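Local coordinates for malate Synthase (Haloferax volcanii, PDB 3OYZ) that catalyses the condensation of acetyl-CoA with glyoxylate and the hydrolysis of the resulting malyl-CoA to malate and CoA in the glyoxylate cycle, at the interface of chains A and B. Sequence-based numbering; all coordinates share one arbitrary frame. Chains: chain A/B, Malate Synthase.

Contact 1: the interface of chains A and B. Residues chain A 8, 10, 12, 272; chain B 404-405, 408-409, 412.
Three N-H groups of chain A converge on carboxylate oxygen OD2 of B:Asp404. A:Arg8 approaches side-on: NE and NH2 both lie 2.9 Å from OD2, making a salt bridge with the oxygen close to the guanidinium plane. The backbone N of A:Phe10 adds a third bond to OD2, at 3.1 Å. None of the donors lies in the carboxylate plane: the arginine nitrogens come from one side and the backbone N from the other; together they would probably favour the charged form. CG of B:Asp404 is anti to the backbone N (chi1 -169°), which carries the carboxylate toward chain A; CB packs on CD2 of A:Phe10, 3.5 Å away. The bend at chi2 of A:Arg8 takes CD past CB of B:Asn408 at 3.6 Å, and the bend at chi3 then turns NE toward the carboxylate. That asparagine is tied down, its ND2 bonding the backbone O of B:Asp404 at 2.8 Å.

The second arginine, A:Arg12, uses both face and edge. Methyl CG2 of B:Val405 sits over the centre of its guanidinium, 3.5 Å above the plane, while NH2 gives a nearly straight bond (160° at H) to the amide OE1 of B:Gln412, 2.8 Å away. An amide oxygen thus serves the cation's rim and one methyl of the branched valine its flat side. Chain A contributes its N-terminal segment leading into strand 13-18; chain B the C-terminal end of helix 397-408 and the 3-10 helix 410-412.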
loop_
_atom_site.group_PDB
_atom_site.type_symbol
_atom_site.label_atom_id
_atom_site.label_comp_id
_atom_site.label_asym_id
_atom_site.label_seq_id
_atom_site.Cartn_x
_atom_site.Cartn_y
_atom_site.Cartn_z
ATOM N N ARG A 8 17.594 -14.726 16.779
ATOM C CA ARG A 8 18.075 -13.500 16.115
ATOM C C ARG A 8 16.880 -12.575 16.079
ATOM O O ARG A 8 15.944 -12.771 15.307
ATOM C CB ARG A 8 18.674 -13.659 14.718
ATOM C CG ARG A 8 20.180 -14.032 14.546
ATOM C CD ARG A 8 21.187 -13.391 15.509
ATOM N NE ARG A 8 21.406 -11.947 15.347
ATOM C CZ ARG A 8 22.178 -11.378 14.429
ATOM N NH1 ARG A 8 22.855 -12.122 13.560
ATOM N NH2 ARG A 8 22.275 -10.057 14.393
ATOM N N PHE A 10 17.266 -9.454 14.960
ATOM C CA PHE A 10 17.485 -8.700 13.713
ATOM C C PHE A 10 18.322 -9.557 12.785
ATOM O O PHE A 10 19.244 -10.242 13.287
ATOM C CB PHE A 10 18.282 -7.420 13.968
ATOM C CG PHE A 10 17.549 -6.392 14.787
ATOM C CD1 PHE A 10 16.897 -5.336 14.168
ATOM C CD2 PHE A 10 17.586 -6.428 16.169
ATOM C CE1 PHE A 10 16.266 -4.335 14.918
ATOM C CE2 PHE A 10 16.886 -5.477 16.936
ATOM C CZ PHE A 10 16.222 -4.427 16.299
ATOM N N ARG A 12 20.416 -8.888 9.145
ATOM C CA ARG A 12 20.839 -7.919 8.140
ATOM C C ARG A 12 20.980 -8.554 6.790
ATOM O O ARG A 12 20.741 -7.874 5.787
ATOM C CB ARG A 12 22.246 -7.343 8.508
ATOM C CG ARG A 12 22.229 -6.508 9.792
ATOM C CD ARG A 12 23.681 -6.178 10.228
ATOM N NE ARG A 12 24.282 -7.426 10.693
ATOM C CZ ARG A 12 25.569 -7.526 11.047
ATOM N NH1 ARG A 12 26.362 -6.459 10.958
ATOM N NH2 ARG A 12 26.010 -8.665 11.562
ATOM N N LEU A 272 23.994 -0.325 10.246
ATOM C CA LEU A 272 24.797 0.141 11.368
ATOM C C LEU A 272 24.861 1.667 11.376
ATOM O O LEU A 272 25.066 2.310 10.355
ATOM C CB LEU A 272 26.176 -0.528 11.336
ATOM C CG LEU A 272 26.168 -2.063 11.422
ATOM C CD1 LEU A 272 27.578 -2.587 11.439
ATOM C CD2 LEU A 272 25.401 -2.671 12.590
ATOM N N ASP B 404 22.013 -6.304 19.244
ATOM C CA ASP B 404 21.712 -7.625 18.720
ATOM C C ASP B 404 22.902 -8.225 18.005
ATOM O O ASP B 404 23.171 -9.405 18.193
ATOM C CB ASP B 404 20.535 -7.645 17.724
ATOM C CG ASP B 404 20.079 -9.054 17.401
ATOM O OD1 ASP B 404 19.735 -9.795 18.337
ATOM O OD2 ASP B 404 20.068 -9.496 16.234
ATOM N N VAL B 405 23.524 -7.441 17.134
ATOM C CA VAL B 405 24.646 -7.821 16.307
ATOM C C VAL B 405 25.898 -8.100 17.157
ATOM O O VAL B 405 26.549 -9.118 17.001
ATOM C CB VAL B 405 24.987 -6.704 15.312
ATOM C CG1 VAL B 405 26.378 -6.985 14.740
ATOM C CG2 VAL B 405 23.986 -6.636 14.157
ATOM N N ASN B 408 25.452 -11.402 19.131
ATOM C CA ASN B 408 25.275 -12.651 18.416
ATOM C C ASN B 408 26.366 -12.865 17.393
ATOM O O ASN B 408 26.405 -13.928 16.770
ATOM C CB ASN B 408 23.892 -12.692 17.731
ATOM C CG ASN B 408 22.781 -12.912 18.733
ATOM O OD1 ASN B 408 22.524 -14.039 19.159
ATOM N ND2 ASN B 408 22.096 -11.844 19.094
ATOM N N ARG B 409 27.196 -11.845 17.170
ATOM C CA ARG B 409 28.239 -11.949 16.172
ATOM C C ARG B 409 29.644 -11.744 16.803
ATOM O O ARG B 409 30.337 -10.788 16.468
ATOM C CB ARG B 409 27.935 -11.018 14.995
ATOM C CG ARG B 409 26.711 -11.416 14.120
ATOM C CD ARG B 409 26.832 -12.828 13.522
ATOM N NE ARG B 409 27.995 -13.059 12.659
ATOM C CZ ARG B 409 28.045 -12.737 11.378
ATOM N NH1 ARG B 409 26.987 -12.185 10.799
ATOM N NH2 ARG B 409 29.120 -12.972 10.642
ATOM N N GLN B 412 32.575 -10.546 14.769
ATOM C CA GLN B 412 32.524 -9.218 14.190
ATOM C C GLN B 412 32.985 -8.225 15.242
ATOM O O GLN B 412 33.078 -7.053 14.921
ATOM C CB GLN B 412 31.084 -8.859 13.730
ATOM C CG GLN B 412 30.824 -9.296 12.295
ATOM C CD GLN B 412 29.408 -8.995 11.750
ATOM O OE1 GLN B 412 28.613 -8.304 12.376
ATOM N NE2 GLN B 412 29.150 -9.458 10.546
#

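Contact 2: the interface of chains A and B. Residues chain A 166-167, 218, 222; chain B 160-161, 164.
The guanidinium of A:Arg218 carries methyl CD2 of B:Leu164 on one face, 3.4 Å above the plane and displaced toward the rim. The methyl lies nearest NE, at 3.5 Å, and is also close to CZ and NH2, so an apolar branch packs on the flat side of the cation while its N-H bonds point around the edge. CG of A:Arg218 is anti to the backbone N (chi1 171°); the chain runs extended until a bend at chi3 (80°) turns the guanidinium across the leucine. The aliphatic stretch of the arginine takes part too, with CG passing 4.1 Å from the backbone O of B:Gly160.

B:Leu164 suits this place because its fork serves two surfaces at once. While CD2 covers the arginine, CD1 reaches CB of A:Ala222 at 3.8 Å and the backbone O of A:Gly167, also at 3.8 Å. The small residues at both positions probably allow the leucine to approach helix 210-223 and the 3-10 turn 166-168. B:Glu161 adds its methylene CG, 4.0 Å from CA of A:Ala222, using the aliphatic part of an acidic side chain. An alanine in place of A:Arg218 would probably leave CD2 of B:Leu164 without the flat surface it rests on and open a gap beside it, giving the leucine more freedom to turn.

Leucine and the flat arginine dominate this patch: the leucine of helix 160-165 packs against helix 210-223 and the 3-10 turn of the neighbouring subunit and helps hold together the trimer of this TIM-barrel enzyme.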
loop_
_atom_site.group_PDB
_atom_site.type_symbol
_atom_site.label_atom_id
_atom_site.label_comp_id
_atom_site.label_asym_id
_atom_site.label_seq_id
_atom_site.Cartn_x
_atom_site.Cartn_y
_atom_site.Cartn_z
ATOM N N MET A 166 -0.458 -12.948 4.872
ATOM C CA MET A 166 0.252 -12.406 6.069
ATOM C C MET A 166 -0.747 -11.635 6.946
ATOM O O MET A 166 -0.482 -11.463 8.147
ATOM C CB MET A 166 1.428 -11.483 5.699
ATOM C CG MET A 166 2.585 -12.172 5.048
ATOM S SD MET A 166 3.917 -10.995 4.698
ATOM C CE MET A 166 3.373 -10.170 3.214
ATOM N N GLY A 167 -1.920 -11.276 6.405
ATOM C CA GLY A 167 -2.934 -10.468 7.131
ATOM C C GLY A 167 -3.488 -11.125 8.401
ATOM O O GLY A 167 -3.864 -10.427 9.360
ATOM N N ARG A 218 4.989 -4.957 7.864
ATOM C CA ARG A 218 3.811 -4.987 8.715
ATOM C C ARG A 218 3.469 -6.372 9.178
ATOM O O ARG A 218 3.246 -6.610 10.378
ATOM C CB ARG A 218 2.617 -4.374 7.905
ATOM C CG ARG A 218 1.283 -4.537 8.608
ATOM C CD ARG A 218 0.317 -3.890 7.626
ATOM N NE ARG A 218 0.017 -4.836 6.553
ATOM C CZ ARG A 218 -0.777 -4.595 5.516
ATOM N NH1 ARG A 218 -1.389 -3.426 5.397
ATOM N NH2 ARG A 218 -1.076 -5.606 4.711
ATOM N N ALA A 222 3.418 -7.551 13.045
ATOM C CA ALA A 222 2.187 -8.026 13.718
ATOM C C ALA A 222 2.298 -9.458 14.258
ATOM O O ALA A 222 1.620 -9.851 15.225
ATOM C CB ALA A 222 1.054 -7.970 12.678
ATOM N N GLY B 160 1.463 -2.370 13.687
ATOM C CA GLY B 160 1.138 -3.279 12.605
ATOM C C GLY B 160 -0.176 -4.009 12.869
ATOM O O GLY B 160 -1.011 -4.111 11.964
ATOM N N GLU B 161 -0.433 -4.468 14.092
ATOM C CA GLU B 161 -1.634 -5.257 14.390
ATOM C C GLU B 161 -2.849 -4.332 14.224
ATOM O O GLU B 161 -3.903 -4.815 13.815
ATOM C CB GLU B 161 -1.684 -5.813 15.850
ATOM C CG GLU B 161 -0.731 -6.878 16.262
ATOM C CD GLU B 161 -0.991 -7.358 17.729
ATOM O OE1 GLU B 161 -0.259 -6.824 18.594
ATOM O OE2 GLU B 161 -1.918 -8.177 18.020
ATOM N N LEU B 164 -3.709 -3.734 10.521
ATOM C CA LEU B 164 -4.485 -4.896 9.979
ATOM C C LEU B 164 -5.909 -4.995 10.545
ATOM O O LEU B 164 -6.851 -5.364 9.802
ATOM C CB LEU B 164 -3.740 -6.209 10.302
ATOM C CG LEU B 164 -2.424 -6.364 9.513
ATOM C CD1 LEU B 164 -1.546 -7.511 10.015
ATOM C CD2 LEU B 164 -2.685 -6.489 8.013
#

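About 24 Å separates the centres of contact 1 and contact 2, and they share no residue or secondary-structure element, so they fasten the same pair of subunits at two separate places. They are complementary in kind: contact 1 is polar and directional, contact 2 mainly a matter of shape. Because the A-B interface is not an exact two-fold, each subunit offers different surfaces to its two neighbours, as a closed trimer requires. The centre of contact 1 is about 25 Å from B:Asp388 and that of contact 2 about 28 Å from A:Asp388, the predicted catalytic base, so both probably serve assembly rather than chemistry directly.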